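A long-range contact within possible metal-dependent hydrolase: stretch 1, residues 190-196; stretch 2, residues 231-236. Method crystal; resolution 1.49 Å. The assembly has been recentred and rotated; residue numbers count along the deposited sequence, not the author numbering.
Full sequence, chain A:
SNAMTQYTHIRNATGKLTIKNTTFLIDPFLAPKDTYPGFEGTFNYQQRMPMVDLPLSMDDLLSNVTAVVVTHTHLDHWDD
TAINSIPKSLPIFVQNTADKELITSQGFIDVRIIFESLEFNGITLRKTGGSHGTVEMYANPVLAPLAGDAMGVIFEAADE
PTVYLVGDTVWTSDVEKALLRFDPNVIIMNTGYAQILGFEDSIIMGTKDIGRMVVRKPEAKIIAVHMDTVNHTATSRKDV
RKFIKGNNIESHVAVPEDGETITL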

# COMPACT_ATOMS: atom_id res chain seq x y z
N ASN A 190 3.29 5.47 16.18
CA ASN A 190 4.05 6.72 16.13
C ASN A 190 3.08 7.89 16.18
O ASN A 190 2.44 8.22 15.18
CB ASN A 190 4.90 6.75 14.86
CG ASN A 190 6.03 5.73 14.90
OD1 ASN A 190 6.40 5.26 15.98
ND2 ASN A 190 6.58 5.39 13.74
N THR A 191 2.97 8.51 17.35
CA THR A 191 1.86 9.44 17.61
C THR A 191 2.30 10.88 17.86
O THR A 191 1.54 11.68 18.41
CB THR A 191 1.00 8.97 18.80
OG1 THR A 191 1.78 8.96 20.00
CG2 THR A 191 0.47 7.57 18.55
N GLY A 192 3.51 11.21 17.43
CA GLY A 192 4.04 12.55 17.61
C GLY A 192 3.46 13.62 16.70
O GLY A 192 3.78 14.80 16.85
N TYR A 193 2.61 13.23 15.74
CA TYR A 193 1.92 14.21 14.90
C TYR A 193 2.89 15.22 14.29
O TYR A 193 2.76 16.44 14.44
CB TYR A 193 0.83 14.90 15.72
CG TYR A 193 -0.32 15.49 14.93
CD1 TYR A 193 -1.22 14.67 14.26
CD2 TYR A 193 -0.53 16.87 14.91
CE1 TYR A 193 -2.30 15.22 13.56
CE2 TYR A 193 -1.60 17.42 14.23
CZ TYR A 193 -2.47 16.59 13.56
OH TYR A 193 -3.54 17.15 12.87
N ALA A 194 3.89 14.68 13.59
CA ALA A 194 4.87 15.49 12.89
C ALA A 194 4.18 16.34 11.83
O ALA A 194 3.37 15.83 11.05
CB ALA A 194 5.93 14.60 12.26
N GLN A 195 4.51 17.63 11.78
CA GLN A 195 3.84 18.54 10.86
C GLN A 195 4.81 19.35 10.01
O GLN A 195 5.95 19.61 10.40
CB GLN A 195 2.91 19.48 11.62
CG GLN A 195 1.75 18.77 12.23
CD GLN A 195 0.68 19.72 12.73
OE1 GLN A 195 0.84 20.34 13.77
NE2 GLN A 195 -0.41 19.84 11.98
N ILE A 196 4.30 19.76 8.85
CA ILE A 196 5.06 20.50 7.86
C ILE A 196 4.48 21.90 7.78
O ILE A 196 3.26 22.06 7.88
CB ILE A 196 4.91 19.86 6.46
CG1 ILE A 196 5.18 18.35 6.51
CG2 ILE A 196 5.82 20.56 5.45
CD1 ILE A 196 6.56 17.97 6.99
N ASN A 231 12.16 17.68 16.01
CA ASN A 231 11.66 19.04 16.18
C ASN A 231 10.20 19.21 15.80
O ASN A 231 9.50 20.04 16.40
CB ASN A 231 12.48 20.04 15.37
CG ASN A 231 12.38 19.78 13.88
OD1 ASN A 231 13.04 18.88 13.36
ND2 ASN A 231 11.54 20.55 13.19
N HIS A 232 9.73 18.45 14.80
CA HIS A 232 8.44 18.75 14.19
C HIS A 232 7.25 17.95 14.69
O HIS A 232 6.13 18.13 14.20
CB HIS A 232 8.52 18.71 12.65
CG HIS A 232 8.90 17.37 12.09
ND1 HIS A 232 9.60 16.42 12.80
CD2 HIS A 232 8.69 16.83 10.86
CE1 HIS A 232 9.80 15.36 12.05
NE2 HIS A 232 9.25 15.58 10.86
N THR A 233 7.47 17.10 15.69
CA THR A 233 6.37 16.35 16.30
C THR A 233 5.59 17.27 17.25
O THR A 233 6.03 17.56 18.37
CB THR A 233 6.87 15.08 17.00
OG1 THR A 233 8.12 15.34 17.67
CG2 THR A 233 7.13 14.02 15.97
N ALA A 234 4.44 17.72 16.77
CA ALA A 234 3.63 18.74 17.44
C ALA A 234 2.79 18.19 18.58
O ALA A 234 2.16 18.95 19.31
CB ALA A 234 2.75 19.43 16.42
N THR A 235 2.79 16.87 18.73
CA THR A 235 2.07 16.22 19.83
C THR A 235 3.10 15.55 20.74
O THR A 235 3.87 14.69 20.29
CB THR A 235 1.08 15.19 19.31
OG1 THR A 235 0.04 15.87 18.58
CG2 THR A 235 0.46 14.40 20.46
N SER A 236 3.10 15.95 22.01
CA SER A 236 4.09 15.51 22.99
C SER A 236 3.54 14.39 23.87
O SER A 236 2.36 14.09 23.84
CB SER A 236 4.46 16.69 23.88
OG SER A 236 3.33 17.10 24.63

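Two loop segments, neither part of a regular helix or strand at the contact, are joined by a single beta bridge at Ala194 and Thr233, whose CA atoms lie 3.8 Å apart. Three backbone hydrogen bonds fasten the pair. Ala234 N donates to Tyr193 O (3.1 Å, N-H...O angle 160°) and Gln195 N donates to His232 O (3.0 Å, 152°), so the two bonds flank the bridged residues. The third, from Thr235 N to Gly192 O (3.0 Å, 162°), lies one residue further out on each segment, beyond the single bridge. Ala234 N also comes within 3.0 Å of Gly192 O, but the angle is poor and its hydrogen bond goes to Tyr193 O. Two CA-H...O contacts support the backbone pairing: Ala194 CA to His232 O at 3.2 Å, beside the bond from Gln195 N to the same oxygen, and Gly192 CA to Thr235 O at 3.4 Å.

Gly192 fits because it lacks a side chain: an ideal CB there would lie 2.6 Å from Thr233 CG2, a clash. Ala194 CB packs against two side chains, 3.9 Å from Thr233 CG2 and 3.8 Å from the centroid of the His232 ring. The methyl sits over one face of the imidazole, only 11° off the ring normal, a CH-pi arrangement; Gln195 O lies at the ring's edge.

Tyr193 adopts positive phi and psi (51°/55°) and a t rotamer, and the end of its side chain leads away from the other segment. Its near part still touches: CB is 3.1 Å from Thr235 OG1, and CD2 is 4.4 Å from Ala234 CB, which lies near the ring plane at the edge. Ala234 CB also meets Gln195 OE1 at 3.4 Å. The CA-to-CB bond of Thr235 points toward the other segment, and its CG2 lies 3.6 Å from Thr191 O.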